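Local coordinates for protein C-domain type II peptide synthetase (Streptomyces globisporus, PDB 4ZNM) that is a stand-alone condensation-domain protein of the peptide synthetase type, built on the fold of the CoA-acyltransferase clan, at residues E60-R64 with A98-V102; S212-W216 with E339-L345; L253-V257 with L449-V453; E123-T127 with Q400-S404; V72-A76 with L187-H193. One frame throughout, in Å; residues are numbered along the deposited sequence.

Interaction 1: residues E60-R64 with A98-V102; sequences EETLR and AALEV
Arg-64 and Leu-100 pack side by side where the first turn of helix 60-73 passes the chain leading into strand 101-104, Arg-64 CB lying 3.9 Å from Leu-100 CB. CG of the arginine stands anti to the backbone N (chi1 177°), a setting that lays its methylenes along the peptides of 98-100; Arg-64 CD is 3.8 Å from Leu-100 N. The chain then bends at chi3 (73°), and the guanidinium swings back toward the start of the helix. There NH2 gives a hydrogen bond to a water, 2.8 Å from Arg-64 NH2 and in the guanidinium plane, which donates a hydrogen bond to Leu-100 O. No direct hydrogen bond joins the two segments, and this water makes the polar link. A long side chain suits the place because its carbons can cover the loop while its charged end stays hydrated. Ala-98 offers a small methyl group, 3.5 Å from CB to Arg-64 O. Leu-100 inserts one branch: its CD2 meets Leu-63 CD2 at 4.0 Å, the two side chains running at about a right angle, and also lies against the carbonyl of Glu-60. The Glu-60 carboxylate sits over both methyls of Val-102, with CD 4.0 Å from Val-102 CG2, while OE2 is held by a salt bridge to Arg-143. An acidic residue in the first turn should also interact favourably with the helix dipole. Leu-63 continues inward to Tyr-176 of helix 162-180, whereas Leu-100 and Val-102 touch Ala-139 and Arg-143 of strand 137-143, the neighbour of strand 101-104 at the border of the six-stranded sheet.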
# COMPACT_ATOMS: atom_id res chain seq x y z
N GLU A 60 23.77 17.98 4.02
CA GLU A 60 23.67 16.54 3.84
C GLU A 60 24.07 15.77 5.08
O GLU A 60 23.43 14.79 5.46
CB GLU A 60 24.55 16.12 2.67
CG GLU A 60 24.03 16.59 1.31
CD GLU A 60 25.07 16.50 0.19
OE1 GLU A 60 26.11 15.78 0.34
OE2 GLU A 60 24.86 17.19 -0.85
N GLU A 61 25.13 16.23 5.74
CA GLU A 61 25.61 15.55 6.94
C GLU A 61 24.57 15.57 8.04
O GLU A 61 24.44 14.61 8.79
CB GLU A 61 26.90 16.22 7.43
CG GLU A 61 27.41 15.65 8.75
CD GLU A 61 28.73 16.27 9.17
OE1 GLU A 61 29.11 16.12 10.35
OE2 GLU A 61 29.39 16.91 8.32
N THR A 62 23.83 16.67 8.16
CA THR A 62 22.81 16.79 9.19
C THR A 62 21.60 15.95 8.82
O THR A 62 20.96 15.38 9.68
CB THR A 62 22.40 18.26 9.42
OG1 THR A 62 23.56 19.00 9.75
CG2 THR A 62 21.39 18.41 10.59
N LEU A 63 21.30 15.84 7.53
CA LEU A 63 20.18 15.02 7.10
C LEU A 63 20.49 13.55 7.39
O LEU A 63 19.59 12.80 7.79
CB LEU A 63 19.88 15.21 5.61
CG LEU A 63 18.67 14.44 5.11
CD1 LEU A 63 17.38 14.98 5.71
CD2 LEU A 63 18.58 14.50 3.60
N ARG A 64 21.75 13.15 7.25
CA ARG A 64 22.15 11.79 7.52
C ARG A 64 22.00 11.49 9.01
O ARG A 64 21.49 10.43 9.40
CB ARG A 64 23.57 11.56 7.07
CG ARG A 64 24.09 10.19 7.38
CD ARG A 64 25.41 9.97 6.66
NE ARG A 64 26.48 10.72 7.27
CZ ARG A 64 27.10 11.77 6.71
NH1 ARG A 64 28.06 12.39 7.37
NH2 ARG A 64 26.78 12.21 5.50
N ALA A 98 24.22 5.52 10.80
CA ALA A 98 23.46 6.44 9.96
C ALA A 98 24.07 6.48 8.55
O ALA A 98 25.28 6.62 8.44
CB ALA A 98 23.47 7.81 10.55
N ALA A 99 23.24 6.37 7.51
CA ALA A 99 23.75 6.28 6.14
C ALA A 99 22.88 7.10 5.18
O ALA A 99 21.66 7.20 5.35
CB ALA A 99 23.81 4.82 5.68
N LEU A 100 23.53 7.77 4.23
CA LEU A 100 22.77 8.50 3.22
C LEU A 100 23.54 8.46 1.93
O LEU A 100 24.75 8.70 1.93
CB LEU A 100 22.49 9.93 3.65
CG LEU A 100 21.86 10.84 2.59
CD1 LEU A 100 20.45 10.39 2.20
CD2 LEU A 100 21.87 12.30 3.08
N GLU A 101 22.87 8.08 0.86
CA GLU A 101 23.47 8.15 -0.46
C GLU A 101 22.99 9.44 -1.15
O GLU A 101 21.81 9.76 -1.11
CB GLU A 101 23.13 6.94 -1.32
CG GLU A 101 23.71 7.07 -2.73
CD GLU A 101 23.28 5.90 -3.65
OE1 GLU A 101 22.56 4.99 -3.16
OE2 GLU A 101 23.68 5.90 -4.84
N VAL A 102 23.92 10.17 -1.78
CA VAL A 102 23.57 11.39 -2.52
C VAL A 102 24.01 11.26 -3.96
O VAL A 102 25.10 10.77 -4.24
CB VAL A 102 24.19 12.65 -1.88
CG1 VAL A 102 23.66 13.91 -2.57
CG2 VAL A 102 23.86 12.73 -0.40
O HOH W 1 25.42 11.46 3.12

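Interaction 2: residues S212-W216 with E339-L345; sequences SKEFW and EAFTHEL
Phe-215 sets its CG anti to the backbone N (chi1 164°), and His-343 sets its own anti to the carbonyl carbon; together these torsions bring the two rings face to face. The result is an offset stack with planes 13° apart and centroids separated by 4.1 Å. Phe-215 CB makes a CH-pi contact, 3.9 Å from the imidazole centroid and over its face, while Thr-342 CG2 covers the other side of that ring. At the edge of the imidazole, Ser-212 OG approaches ND1 in a weak hydrogen bond of 3.4 Å; the same hydroxyl is bonded to Arg-208 O. Glu-339 comes to the rim of Phe-215, its CD 3.8 Å from Phe-215 CZ and its carboxylate turned steeply against the ring, where the slightly positive C-H groups should welcome an anion. Its OE1 is paired with Arg-219. Trp-216 takes the backbone rather than a side chain: NE1 donates to His-343 O over 2.7 Å, nearly straight at 166°. The acceptor lies in the indole plane, although the nitrogen stands well above the carbonyl plane. His-343 is the first residue beyond helix 339-342, and the indole N-H finds its carbonyl there. Small Ala-340 lets the six-membered ring draw near, Trp-216 CH2 being 4.0 Å from Ala-340 CB, and Leu-345 CD1 fills in at 3.9 Å from Trp-216 CD1. Packing, a ring stack and one short bond that satisfies the only polar atom of the buried indole thus join helix 207-219 to helix 339-342; the stack, with a weak bond at the ring edge, should limit rotation of the imidazole.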
# COMPACT_ATOMS: atom_id res chain seq x y z
N SER A 212 -18.59 -10.73 15.78
CA SER A 212 -18.14 -10.44 14.43
C SER A 212 -17.86 -11.73 13.66
O SER A 212 -18.14 -11.83 12.47
CB SER A 212 -16.88 -9.55 14.46
OG SER A 212 -17.18 -8.23 14.90
N LYS A 213 -17.28 -12.71 14.35
CA LYS A 213 -17.00 -14.02 13.74
C LYS A 213 -18.29 -14.64 13.24
O LYS A 213 -18.32 -15.21 12.16
CB LYS A 213 -16.30 -14.97 14.73
CG LYS A 213 -14.82 -14.70 14.84
CD LYS A 213 -14.09 -15.52 15.88
CE LYS A 213 -12.61 -15.18 15.82
NZ LYS A 213 -11.75 -16.19 16.47
N GLU A 214 -19.36 -14.50 14.02
CA GLU A 214 -20.65 -15.07 13.62
C GLU A 214 -21.18 -14.30 12.43
O GLU A 214 -21.73 -14.89 11.52
CB GLU A 214 -21.67 -15.06 14.76
CG GLU A 214 -22.76 -16.14 14.59
CD GLU A 214 -23.85 -16.06 15.67
OE1 GLU A 214 -23.51 -15.90 16.86
OE2 GLU A 214 -25.04 -16.18 15.31
N PHE A 215 -20.99 -12.98 12.41
CA PHE A 215 -21.36 -12.19 11.23
C PHE A 215 -20.64 -12.68 9.96
O PHE A 215 -21.26 -12.84 8.92
CB PHE A 215 -21.05 -10.70 11.44
CG PHE A 215 -21.05 -9.91 10.16
CD1 PHE A 215 -22.22 -9.40 9.66
CD2 PHE A 215 -19.89 -9.71 9.45
CE1 PHE A 215 -22.23 -8.71 8.48
CE2 PHE A 215 -19.90 -9.03 8.25
CZ PHE A 215 -21.08 -8.51 7.78
N TRP A 216 -19.34 -12.91 10.05
CA TRP A 216 -18.56 -13.27 8.87
C TRP A 216 -18.84 -14.68 8.35
O TRP A 216 -18.89 -14.90 7.14
CB TRP A 216 -17.07 -13.12 9.16
CG TRP A 216 -16.63 -11.68 9.19
CD1 TRP A 216 -16.26 -10.95 10.28
CD2 TRP A 216 -16.55 -10.80 8.06
NE1 TRP A 216 -15.91 -9.67 9.89
CE2 TRP A 216 -16.08 -9.56 8.53
CE3 TRP A 216 -16.79 -10.96 6.70
CZ2 TRP A 216 -15.88 -8.47 7.68
CZ3 TRP A 216 -16.57 -9.89 5.86
CH2 TRP A 216 -16.13 -8.66 6.35
N GLU A 339 -20.70 -2.54 6.72
CA GLU A 339 -20.72 -3.66 7.66
C GLU A 339 -19.34 -4.33 7.77
O GLU A 339 -19.02 -4.88 8.82
CB GLU A 339 -21.80 -4.65 7.27
CG GLU A 339 -21.73 -5.09 5.88
CD GLU A 339 -22.83 -6.04 5.53
OE1 GLU A 339 -22.61 -6.80 4.56
OE2 GLU A 339 -23.89 -6.01 6.21
N ALA A 340 -18.50 -4.21 6.75
CA ALA A 340 -17.18 -4.84 6.79
C ALA A 340 -16.32 -4.15 7.85
O ALA A 340 -15.69 -4.79 8.68
CB ALA A 340 -16.50 -4.79 5.43
N PHE A 341 -16.34 -2.82 7.84
CA PHE A 341 -15.56 -2.07 8.80
C PHE A 341 -16.16 -2.22 10.20
O PHE A 341 -15.42 -2.27 11.17
CB PHE A 341 -15.47 -0.60 8.38
CG PHE A 341 -14.58 -0.36 7.18
CD1 PHE A 341 -13.21 -0.55 7.27
CD2 PHE A 341 -15.10 0.06 5.97
CE1 PHE A 341 -12.38 -0.34 6.18
CE2 PHE A 341 -14.27 0.29 4.87
CZ PHE A 341 -12.92 0.08 4.98
N THR A 342 -17.48 -2.29 10.32
CA THR A 342 -18.09 -2.48 11.64
C THR A 342 -17.61 -3.77 12.28
O THR A 342 -17.32 -3.83 13.48
CB THR A 342 -19.62 -2.50 11.57
OG1 THR A 342 -20.08 -1.20 11.22
CG2 THR A 342 -20.25 -2.92 12.92
N HIS A 343 -17.50 -4.81 11.46
CA HIS A 343 -17.15 -6.12 11.99
C HIS A 343 -15.74 -6.51 11.67
O HIS A 343 -15.39 -7.70 11.71
CB HIS A 343 -18.09 -7.18 11.44
CG HIS A 343 -19.51 -7.00 11.87
ND1 HIS A 343 -19.95 -7.30 13.14
CD2 HIS A 343 -20.59 -6.55 11.19
CE1 HIS A 343 -21.25 -7.05 13.23
NE2 HIS A 343 -21.66 -6.60 12.06
N GLU A 344 -14.90 -5.53 11.39
CA GLU A 344 -13.57 -5.85 10.89
C GLU A 344 -12.81 -6.73 11.88
O GLU A 344 -12.77 -6.48 13.09
CB GLU A 344 -12.74 -4.59 10.61
CG GLU A 344 -11.36 -4.94 10.09
CD GLU A 344 -10.50 -3.74 9.63
OE1 GLU A 344 -11.00 -2.60 9.64
OE2 GLU A 344 -9.30 -3.96 9.29
N LEU A 345 -12.15 -7.75 11.32
CA LEU A 345 -11.24 -8.60 12.09
C LEU A 345 -9.88 -8.77 11.43
O LEU A 345 -9.80 -8.79 10.19
CB LEU A 345 -11.86 -9.98 12.29
CG LEU A 345 -13.14 -10.10 13.13
CD1 LEU A 345 -13.62 -11.54 13.07
CD2 LEU A 345 -12.90 -9.67 14.57

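Interaction 3: residues L253-V257 with L449-V453; sequences LADAV and LENAV
This is an apolar helix-helix contact, largely buried, between helix 251-264 and the long helix 435-454 near the end of the chain; Leu-253, Ala-256 and Val-257 face Leu-449, Glu-450 and Val-453. The axes of the two short segments approach to 9.9 Å and are inclined at 45°, spacing that suits interlocking aliphatic side chains of modest size. Leu-253 has its CG anti to the backbone N (chi1 -178°), which carries its two methyls to the other helix. CD1 lies 3.7 Å from Glu-450 CA and also meets Val-453, while Leu-253 CD2 is 4.3 Å from Leu-449 CD2. Val-453 CG2 touches both Leu-253 CD1 at 4.0 Å and Ala-256 CB at 4.1 Å; the small alanine leaves room for that branched chain. One turn after Leu-253, Val-257 CG2 touches Leu-449 CD1 at 4.1 Å, the two side chains crossing at about a right angle. Glu-450 lends CB to the packing and sends its carboxylate to a salt bridge with Arg-250. Helix 268-284 supports the helix 435-454 side of the contact, with Leu-449 resting on Ala-275 and Val-453 on Thr-271, while helix 251-264 follows strand 242-249, an outer strand of the five-stranded sheet.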
# COMPACT_ATOMS: atom_id res chain seq x y z
N LEU A 253 -12.15 13.34 -15.74
CA LEU A 253 -12.69 12.13 -15.13
C LEU A 253 -12.65 12.18 -13.60
O LEU A 253 -13.60 11.76 -12.94
CB LEU A 253 -11.92 10.90 -15.61
CG LEU A 253 -12.40 9.54 -15.09
CD1 LEU A 253 -13.90 9.36 -15.33
CD2 LEU A 253 -11.61 8.46 -15.78
N ALA A 254 -11.54 12.68 -13.05
CA ALA A 254 -11.38 12.83 -11.60
C ALA A 254 -12.53 13.70 -11.05
O ALA A 254 -13.18 13.35 -10.08
CB ALA A 254 -10.03 13.46 -11.27
N ASP A 255 -12.75 14.82 -11.69
CA ASP A 255 -13.78 15.75 -11.24
C ASP A 255 -15.16 15.08 -11.31
O ASP A 255 -15.97 15.26 -10.40
CB ASP A 255 -13.74 17.03 -12.07
CG ASP A 255 -12.56 17.92 -11.71
OD1 ASP A 255 -11.64 17.46 -10.99
OD2 ASP A 255 -12.55 19.09 -12.15
N ALA A 256 -15.42 14.28 -12.35
CA ALA A 256 -16.70 13.59 -12.47
C ALA A 256 -16.87 12.55 -11.36
O ALA A 256 -17.97 12.37 -10.83
CB ALA A 256 -16.82 12.92 -13.83
N VAL A 257 -15.79 11.88 -11.00
CA VAL A 257 -15.85 10.86 -9.94
C VAL A 257 -16.17 11.53 -8.61
O VAL A 257 -17.05 11.09 -7.89
CB VAL A 257 -14.53 10.08 -9.84
CG1 VAL A 257 -14.47 9.28 -8.57
CG2 VAL A 257 -14.37 9.14 -11.03
N LEU A 449 -15.02 2.87 -15.71
CA LEU A 449 -15.18 3.96 -14.74
C LEU A 449 -15.72 5.21 -15.42
O LEU A 449 -16.63 5.86 -14.91
CB LEU A 449 -13.85 4.27 -14.04
CG LEU A 449 -13.81 5.44 -13.08
CD1 LEU A 449 -14.75 5.18 -11.92
CD2 LEU A 449 -12.39 5.66 -12.58
N GLU A 450 -15.19 5.56 -16.58
CA GLU A 450 -15.65 6.77 -17.26
C GLU A 450 -17.12 6.69 -17.63
O GLU A 450 -17.90 7.65 -17.43
CB GLU A 450 -14.84 7.01 -18.52
CG GLU A 450 -15.16 8.32 -19.23
CD GLU A 450 -14.22 8.58 -20.39
OE1 GLU A 450 -13.00 8.35 -20.23
OE2 GLU A 450 -14.69 9.02 -21.46
N ASN A 451 -17.51 5.54 -18.16
CA ASN A 451 -18.87 5.35 -18.62
C ASN A 451 -19.85 5.25 -17.46
O ASN A 451 -20.98 5.71 -17.54
CB ASN A 451 -18.94 4.11 -19.50
CG ASN A 451 -18.39 4.38 -20.88
OD1 ASN A 451 -18.63 5.45 -21.45
ND2 ASN A 451 -17.64 3.43 -21.42
N ALA A 452 -19.39 4.69 -16.36
CA ALA A 452 -20.24 4.55 -15.19
C ALA A 452 -20.64 5.90 -14.59
O ALA A 452 -21.82 6.09 -14.30
CB ALA A 452 -19.54 3.71 -14.14
N VAL A 453 -19.69 6.82 -14.41
CA VAL A 453 -20.00 8.09 -13.75
C VAL A 453 -20.63 9.07 -14.74
O VAL A 453 -21.35 9.96 -14.33
CB VAL A 453 -18.76 8.72 -13.09
CG1 VAL A 453 -18.28 7.87 -11.94
CG2 VAL A 453 -17.68 8.93 -14.12

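Interaction 4: residues E123-T127 with Q400-S404; sequences EVEST and QAEGS
Glu-125 stretches toward the loop 400-404, its carboxylate meeting the backbone of Ser-404 and lying near the amide of Gln-400. Its CG is anti to the backbone N (chi1 -172°), the start of an extended chain that carries OE1 to 2.9 Å from Ser-404 N, where it accepts a nearly straight hydrogen bond (166°) on its anti lone pair, the one turned away from OE2. Gly-403 has no CB to stand in the way, and its CA can come within 3.6 Å of Glu-125 OE1. The Gln-400 side chain runs at a slant to the glutamate, the amide and carboxylate planes being 73° apart. Although Gln-400 NE2 is 3.6 Å from Glu-125 OE2, it is hydrogen-bonded to Asn-122 O, and OE2 is met by Arg-246 and Arg-396; two such partners would be expected to keep this buried carboxylate ionised. The loop joins strand 388-392 of the six-stranded sheet to strand 410-416 of the five-stranded one, so the last turn of helix 110-125 grips a segment passing between the two halves of the condensation-domain fold. Within that loop, Gln-400 OE1 turns back to accept from Glu-402 N at 3.1 Å, a task for which a bifunctional amide is well suited. Ser-404 OG pairs with His-47 ND1. On the helix side Ser-126 bends its hydroxyl back to Glu-123 O, 2.7 Å from OG, while Ser-126 CA makes a C-H...O contact of 3.5 Å with Glu-402 O. A water donates a hydrogen bond to Ser-126 O and a weak one to Glu-402 O.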
# COMPACT_ATOMS: atom_id res chain seq x y z
N GLU A 123 14.43 3.40 -9.91
CA GLU A 123 15.70 2.69 -9.77
C GLU A 123 15.83 2.20 -8.34
O GLU A 123 16.20 1.06 -8.11
CB GLU A 123 16.90 3.59 -10.13
CG GLU A 123 18.21 2.84 -10.00
CD GLU A 123 19.41 3.75 -10.07
OE1 GLU A 123 19.31 4.83 -10.67
OE2 GLU A 123 20.47 3.36 -9.52
N VAL A 124 15.52 3.05 -7.37
CA VAL A 124 15.62 2.62 -5.97
C VAL A 124 14.67 1.45 -5.73
O VAL A 124 15.04 0.47 -5.12
CB VAL A 124 15.34 3.78 -4.99
CG1 VAL A 124 15.14 3.27 -3.57
CG2 VAL A 124 16.47 4.79 -5.07
N GLU A 125 13.46 1.51 -6.29
CA GLU A 125 12.49 0.42 -6.12
C GLU A 125 12.98 -0.90 -6.72
O GLU A 125 12.55 -1.96 -6.30
CB GLU A 125 11.14 0.78 -6.77
CG GLU A 125 10.04 -0.21 -6.47
CD GLU A 125 8.74 0.07 -7.25
OE1 GLU A 125 7.84 -0.82 -7.24
OE2 GLU A 125 8.64 1.16 -7.86
N SER A 126 13.84 -0.84 -7.73
CA SER A 126 14.39 -2.08 -8.27
C SER A 126 15.53 -2.66 -7.44
O SER A 126 15.99 -3.75 -7.75
CB SER A 126 14.87 -1.90 -9.69
OG SER A 126 16.07 -1.13 -9.68
N THR A 127 15.96 -1.99 -6.38
CA THR A 127 17.01 -2.54 -5.53
C THR A 127 16.40 -3.29 -4.35
O THR A 127 15.22 -3.14 -4.05
CB THR A 127 17.96 -1.45 -5.02
OG1 THR A 127 17.27 -0.59 -4.09
CG2 THR A 127 18.50 -0.65 -6.19
N GLN A 400 7.33 0.02 -14.21
CA GLN A 400 8.44 -0.64 -13.53
C GLN A 400 8.38 -2.10 -13.89
O GLN A 400 7.38 -2.77 -13.61
CB GLN A 400 8.35 -0.45 -12.01
CG GLN A 400 9.15 -1.44 -11.17
CD GLN A 400 10.60 -1.09 -11.14
OE1 GLN A 400 11.44 -1.69 -11.84
NE2 GLN A 400 10.91 -0.07 -10.36
N ALA A 401 9.46 -2.61 -14.51
CA ALA A 401 9.50 -4.00 -14.94
C ALA A 401 9.72 -4.95 -13.76
O ALA A 401 9.27 -6.08 -13.80
CB ALA A 401 10.58 -4.18 -15.96
N GLU A 402 10.41 -4.49 -12.71
CA GLU A 402 10.76 -5.34 -11.58
C GLU A 402 10.94 -4.52 -10.32
O GLU A 402 12.01 -3.96 -10.09
CB GLU A 402 12.05 -6.12 -11.86
CG GLU A 402 12.34 -7.18 -10.79
CD GLU A 402 13.16 -8.37 -11.31
OE1 GLU A 402 14.10 -8.13 -12.11
OE2 GLU A 402 12.85 -9.54 -10.91
N GLY A 403 9.89 -4.47 -9.50
CA GLY A 403 9.83 -3.55 -8.38
C GLY A 403 9.40 -4.19 -7.10
O GLY A 403 9.62 -5.39 -6.87
N SER A 404 8.73 -3.39 -6.26
CA SER A 404 8.27 -3.89 -4.96
C SER A 404 7.42 -5.15 -5.14
O SER A 404 6.58 -5.25 -6.04
CB SER A 404 7.46 -2.84 -4.21
OG SER A 404 8.20 -1.63 -4.00
O HOH W 2 15.14 -5.37 -9.69

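Interaction 5: residues V72-A76 with L187-H193; sequences VRHEA and LPEPAQH
Gln-192 uses both ends of its amide on the backbone of 73-75: NE2 donates to Arg-73 O over 3.0 Å, almost straight at 172°, and OE1 receives Glu-75 N at 2.8 Å. Gln-192 occupies the N-cap position of helix 193-203, while Arg-73 ends helix 60-73, so the contact joins one helix terminus to another; a glutamine, carrying donor and acceptor together, suits both peptide groups. Its chain bends at chi2 (-63°) to bring the amide across. A third direct bond runs from Arg-73 NH2 to Pro-188 O at 2.8 Å, nearly along the C=O axis. Arg-73 NE and His-74 NE2 both turn to Asp-171 of helix 162-180, which steadies the two side chains. Around these bonds the packing closes. The guanidinium is sandwiched, with Pro-190 CD 3.6 Å from Arg-73 NH2 over one face and Leu-187 CD1 3.8 Å from Arg-73 CZ over the other, apolar groups that suit the poorly solvated faces of the cation. The Glu-75 carboxylate stacks on the Gln-192 amide, Glu-75 CD lying 4.0 Å from Gln-192 CD. A water 3.0 Å from Gln-192 OE1 accepts from both Ala-76 N and His-193 N.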
# COMPACT_ATOMS: atom_id res chain seq x y z
N VAL A 72 16.41 5.44 15.45
CA VAL A 72 16.45 5.26 16.89
C VAL A 72 15.03 5.47 17.43
O VAL A 72 14.61 4.77 18.33
CB VAL A 72 17.41 6.20 17.56
CG1 VAL A 72 17.19 6.20 19.06
CG2 VAL A 72 18.87 5.85 17.20
N ARG A 73 14.33 6.44 16.87
CA ARG A 73 12.99 6.81 17.32
C ARG A 73 11.94 5.70 17.20
O ARG A 73 11.06 5.58 18.05
CB ARG A 73 12.53 8.03 16.53
CG ARG A 73 11.10 8.46 16.76
CD ARG A 73 10.87 9.83 16.15
NE ARG A 73 9.46 10.19 16.21
CZ ARG A 73 8.89 10.85 17.21
NH1 ARG A 73 9.61 11.30 18.25
NH2 ARG A 73 7.59 11.09 17.16
N HIS A 74 12.02 4.92 16.12
CA HIS A 74 10.98 3.94 15.79
C HIS A 74 11.53 2.51 15.83
O HIS A 74 12.28 2.10 14.93
CB HIS A 74 10.39 4.22 14.41
CG HIS A 74 9.66 5.52 14.33
ND1 HIS A 74 8.48 5.74 15.01
CD2 HIS A 74 9.94 6.67 13.66
CE1 HIS A 74 8.07 6.98 14.78
NE2 HIS A 74 8.94 7.56 13.96
N GLU A 75 11.14 1.75 16.84
CA GLU A 75 11.59 0.35 16.98
C GLU A 75 11.29 -0.53 15.78
O GLU A 75 12.08 -1.41 15.46
CB GLU A 75 10.97 -0.31 18.21
CG GLU A 75 11.60 0.14 19.48
CD GLU A 75 10.94 -0.40 20.74
OE1 GLU A 75 9.99 -1.22 20.65
OE2 GLU A 75 11.40 0.03 21.83
N ALA A 76 10.16 -0.31 15.12
CA ALA A 76 9.83 -1.12 13.96
C ALA A 76 10.94 -1.03 12.92
O ALA A 76 11.13 -1.97 12.16
CB ALA A 76 8.51 -0.69 13.35
N LEU A 187 7.84 16.93 18.34
CA LEU A 187 7.18 15.72 17.88
C LEU A 187 6.50 15.09 19.08
O LEU A 187 7.05 15.10 20.17
CB LEU A 187 8.18 14.73 17.27
CG LEU A 187 8.90 15.18 16.00
CD1 LEU A 187 9.91 14.12 15.57
CD2 LEU A 187 7.90 15.45 14.88
N PRO A 188 5.29 14.53 18.89
CA PRO A 188 4.72 13.76 19.99
C PRO A 188 5.54 12.49 20.28
O PRO A 188 6.23 11.98 19.41
CB PRO A 188 3.31 13.43 19.48
CG PRO A 188 3.44 13.45 17.98
CD PRO A 188 4.44 14.53 17.69
N GLU A 189 5.47 11.99 21.50
CA GLU A 189 6.12 10.73 21.82
C GLU A 189 5.37 9.61 21.10
O GLU A 189 4.16 9.50 21.21
CB GLU A 189 6.14 10.51 23.34
CG GLU A 189 7.10 9.42 23.84
CD GLU A 189 8.58 9.76 23.65
OE1 GLU A 189 8.92 10.96 23.49
OE2 GLU A 189 9.39 8.82 23.67
N PRO A 190 6.09 8.79 20.31
CA PRO A 190 5.29 7.80 19.59
C PRO A 190 5.09 6.52 20.38
O PRO A 190 5.90 6.12 21.20
CB PRO A 190 6.14 7.53 18.34
CG PRO A 190 7.55 7.72 18.81
CD PRO A 190 7.51 8.75 19.93
N ALA A 191 3.98 5.88 20.10
CA ALA A 191 3.78 4.52 20.57
C ALA A 191 4.63 3.62 19.65
O ALA A 191 4.74 3.87 18.45
CB ALA A 191 2.32 4.15 20.52
N GLN A 192 5.27 2.62 20.22
CA GLN A 192 6.03 1.68 19.41
C GLN A 192 5.14 0.55 18.84
O GLN A 192 4.09 0.21 19.40
CB GLN A 192 7.16 1.09 20.24
CG GLN A 192 8.15 2.10 20.75
CD GLN A 192 8.89 2.80 19.63
OE1 GLN A 192 8.94 2.34 18.50
NE2 GLN A 192 9.44 3.94 19.95
N HIS A 193 5.57 -0.04 17.73
CA HIS A 193 4.76 -1.08 17.12
C HIS A 193 4.53 -2.27 18.08
O HIS A 193 3.50 -2.90 18.01
CB HIS A 193 5.40 -1.59 15.86
CG HIS A 193 4.55 -2.58 15.14
ND1 HIS A 193 4.85 -3.92 15.08
CD2 HIS A 193 3.38 -2.42 14.47
CE1 HIS A 193 3.91 -4.55 14.40
NE2 HIS A 193 2.99 -3.67 14.03
O HOH W 3 9.38 13.05 20.69
O HOH W 4 6.75 3.88 16.16
O HOH W 5 7.69 1.16 16.01

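Interactions 1 and 5 lie toward the two ends of helix 60-73, their nearest atoms about 8 Å apart. Interaction 1 also uses strand 101-104, which leads on to the helix 110-125 of interaction 4; the nearest atoms of interactions 1 and 4 are about 6 Å apart. Interactions 2 and 3 lie elsewhere: the centres of 1 and 2 are 46 Å apart, on opposite sides of the chain's centre, and those of 2 and 3 are 31 Å apart. Along the chain, interactions 1 and 5 close before 2 and 3 open, whereas interaction 4 encloses 2 within its loop and crosses 3 and 5. All are long-range in sequence, and 123-127 with 400-404 spans the most residues, 273, within one condensation domain.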